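PDB 1UP3: putative cellulase CEL6 from Mycobacterium tuberculosis, which probably hydrolyses internal beta-1,4-glycosidic bonds of cellulose, as an endoglucanase of glycoside hydrolase family 6. Local coordinates for residues N232-P236 with S266-R272. Residues are numbered along the deposited sequence; the frame is centred on the assembly and turned at random.
Sequences NWCNP and SDGTCGR. With BGC (beta-D-glucopyranose), chain B; BGC (beta-D-glucopyranose), chain C; SO4 (sulfate ion), chain E; SO4 (sulfate ion), chain D.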
loop_
_atom_site.group_PDB
_atom_site.type_symbol
_atom_site.label_atom_id
_atom_site.label_comp_id
_atom_site.label_asym_id
_atom_site.label_seq_id
_atom_site.Cartn_x
_atom_site.Cartn_y
_atom_site.Cartn_z
ATOM N N ASN A 232 -1.904 14.934 -11.480
ATOM C CA ASN A 232 -3.285 14.750 -10.993
ATOM C C ASN A 232 -3.422 13.768 -9.818
ATOM O O ASN A 232 -4.471 13.738 -9.157
ATOM C CB ASN A 232 -4.274 14.451 -12.140
ATOM C CG ASN A 232 -4.150 13.067 -12.691
ATOM O OD1 ASN A 232 -3.079 12.443 -12.656
ATOM N ND2 ASN A 232 -5.267 12.540 -13.216
ATOM N N TRP A 233 -2.342 13.040 -9.529
ATOM C CA TRP A 233 -2.248 12.099 -8.406
ATOM C C TRP A 233 -1.601 12.752 -7.183
ATOM O O TRP A 233 -1.505 12.124 -6.135
ATOM C CB TRP A 233 -1.429 10.857 -8.829
ATOM C CG TRP A 233 -0.154 11.270 -9.522
ATOM C CD1 TRP A 233 0.022 11.409 -10.878
ATOM C CD2 TRP A 233 1.057 11.747 -8.919
ATOM N NE1 TRP A 233 1.286 11.870 -11.148
ATOM C CE2 TRP A 233 1.943 12.086 -9.973
ATOM C CE3 TRP A 233 1.515 11.867 -7.603
ATOM C CZ2 TRP A 233 3.247 12.551 -9.745
ATOM C CZ3 TRP A 233 2.802 12.333 -7.381
ATOM C CH2 TRP A 233 3.641 12.691 -8.460
ATOM N N CYS A 234 -1.159 14.016 -7.310
ATOM C CA CYS A 234 -0.368 14.676 -6.263
ATOM C C CYS A 234 -1.246 15.687 -5.512
ATOM O O CYS A 234 -1.498 16.782 -5.987
ATOM C CB CYS A 234 0.853 15.319 -6.922
ATOM S SG CYS A 234 2.302 15.472 -5.880
ATOM N N ASN A 235 -1.750 15.267 -4.360
ATOM C CA ASN A 235 -2.713 16.051 -3.564
ATOM C C ASN A 235 -3.832 16.728 -4.381
ATOM O O ASN A 235 -4.066 17.931 -4.214
ATOM C CB ASN A 235 -1.985 17.131 -2.761
ATOM C CG ASN A 235 -1.016 16.566 -1.721
ATOM O OD1 ASN A 235 -1.270 15.501 -1.147
ATOM N ND2 ASN A 235 0.090 17.285 -1.453
ATOM N N PRO A 236 -4.555 16.004 -5.231
ATOM C CA PRO A 236 -5.679 16.625 -5.953
ATOM C C PRO A 236 -6.816 17.036 -5.034
ATOM O O PRO A 236 -7.093 16.412 -4.035
ATOM C CB PRO A 236 -6.146 15.536 -6.897
ATOM C CG PRO A 236 -5.747 14.247 -6.166
ATOM C CD PRO A 236 -4.440 14.563 -5.508
ATOM N N SER A 266 0.076 13.792 3.042
ATOM C CA SER A 266 0.426 14.489 1.818
ATOM C C SER A 266 1.101 13.544 0.835
ATOM O O SER A 266 1.862 12.677 1.218
ATOM C CB SER A 266 1.342 15.671 2.096
ATOM O OG SER A 266 1.697 16.313 0.877
ATOM N N ASP A 267 0.846 13.751 -0.449
ATOM C CA ASP A 267 1.520 13.009 -1.507
ATOM C C ASP A 267 2.907 13.588 -1.806
ATOM O O ASP A 267 3.700 12.959 -2.537
ATOM C CB ASP A 267 0.673 12.968 -2.776
ATOM C CG ASP A 267 -0.654 12.280 -2.568
ATOM O OD1 ASP A 267 -0.622 11.136 -2.057
ATOM O OD2 ASP A 267 -1.752 12.818 -2.885
ATOM N N GLY A 268 3.170 14.802 -1.318
ATOM C CA GLY A 268 4.425 15.492 -1.575
ATOM C C GLY A 268 4.245 17.002 -1.688
ATOM O O GLY A 268 3.151 17.527 -1.532
ATOM N N THR A 269 5.333 17.690 -2.022
ATOM C CA THR A 269 5.280 19.116 -2.238
ATOM C C THR A 269 4.503 19.528 -3.503
ATOM O O THR A 269 3.883 20.605 -3.552
ATOM C CB THR A 269 6.705 19.673 -2.233
ATOM O OG1 THR A 269 7.501 18.966 -3.177
ATOM C CG2 THR A 269 7.400 19.432 -0.947
ATOM N N CYS A 270 4.516 18.652 -4.504
ATOM C CA CYS A 270 3.583 18.701 -5.643
ATOM C C CYS A 270 3.711 19.980 -6.496
ATOM O O CYS A 270 2.765 20.391 -7.146
ATOM C CB CYS A 270 2.131 18.435 -5.171
ATOM S SG CYS A 270 1.891 16.766 -4.452
ATOM N N GLY A 271 4.877 20.618 -6.443
ATOM C CA GLY A 271 5.134 21.859 -7.183
ATOM C C GLY A 271 4.385 23.073 -6.657
ATOM O O GLY A 271 4.213 24.091 -7.365
ATOM N N ARG A 272 3.911 22.970 -5.421
ATOM C CA ARG A 272 3.060 23.982 -4.804
ATOM C C ARG A 272 3.476 24.282 -3.361
ATOM O O ARG A 272 2.758 24.964 -2.621
ATOM C CB ARG A 272 1.608 23.505 -4.832
ATOM C CG ARG A 272 0.998 23.590 -6.213
ATOM C CD ARG A 272 -0.501 23.321 -6.227
ATOM N NE ARG A 272 -0.821 22.043 -5.593
ATOM C CZ ARG A 272 -0.942 20.871 -6.233
ATOM N NH1 ARG A 272 -0.792 20.770 -7.551
ATOM N NH2 ARG A 272 -1.215 19.772 -5.546
HETATM C C2 BGC B . 0.870 7.416 -13.469
HETATM C C3 BGC B . 1.181 7.988 -12.107
HETATM C C4 BGC B . 2.677 7.942 -11.773
HETATM C C5 BGC B . 3.536 8.480 -12.945
HETATM C C6 BGC B . 5.025 8.219 -12.696
HETATM C C1 BGC B . 1.806 8.052 -14.486
HETATM O O2 BGC B . -0.496 7.671 -13.773
HETATM O O3 BGC B . 0.389 7.316 -11.123
HETATM O O4 BGC B . 2.941 8.747 -10.681
HETATM O O5 BGC B . 3.143 7.787 -14.087
HETATM O O6 BGC B . 5.745 8.855 -13.747
HETATM C C2 BGC C . 3.917 8.911 -8.478
HETATM C C3 BGC C . 4.044 8.193 -7.143
HETATM C C4 BGC C . 2.666 7.798 -6.612
HETATM C C5 BGC C . 1.909 7.039 -7.723
HETATM C C6 BGC C . 0.456 6.753 -7.320
HETATM C C1 BGC C . 3.110 8.053 -9.459
HETATM O O2 BGC C . 5.208 9.271 -9.006
HETATM O O3 BGC C . 4.746 8.975 -6.189
HETATM O O4 BGC C . 2.747 6.978 -5.442
HETATM O O5 BGC C . 1.836 7.793 -8.922
HETATM O O6 BGC C . -0.197 5.989 -8.316
HETATM S S SO4 E . 8.029 22.090 -4.827
HETATM O O1 SO4 E . 9.282 22.033 -4.110
HETATM O O2 SO4 E . 6.988 22.666 -3.993
HETATM O O3 SO4 E . 7.640 20.775 -5.357
HETATM O O4 SO4 E . 8.153 22.850 -6.092
HETATM S S SO4 D . 2.274 12.756 -14.649
HETATM O O1 SO4 D . 3.661 12.494 -15.028
HETATM O O2 SO4 D . 2.251 13.815 -13.648
HETATM O O3 SO4 D . 1.734 11.545 -14.058
HETATM O O4 SO4 D . 1.433 13.092 -15.819
HETATM O O HOH W 1 -2.620 18.028 -8.310
#
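C234 and C270 are joined covalently, SG to SG, in a buried disulfide with a chi3 of -82°. Next to it lies the tight part of the contact, where N235, in a left-handed backbone conformation that asparagine tolerates well, serves as donor and acceptor at once. Its OD1 takes the backbone N-H of D267 at 2.8 Å in a nearly straight bond, while its ND2 gives a hydrogen to S266 OG, 3.0 Å away and close to the amide plane. D267 returns the grip: chi1 of -61° turns its carboxylate toward N235, whose backbone N donates to the anti lone pair of OD2, 2.9 Å. The other oxygen, OD1, forms salt bridges with R220 and K261. S266 OG also receives the N-H of G268, making an ST turn, and bonds to P275 O; at G268 a CB would jam against the preceding carbonyl O. In the distorted seven-stranded parallel barrel of family 6, these bonds tie the loop before outermost strand 254-258 to the loop after it. C234 CB lies against one face of the W233 indole, near its rim, and two glucose units of the bound glycan lie over the opposite face. The solvent side is looser. There the long, exposed R272 reaches back so that NH2 meets C234 O at 3.0 Å; NH2 also pairs with E274, and a water donating to C234 O accepts a weak hydrogen bond from NH1.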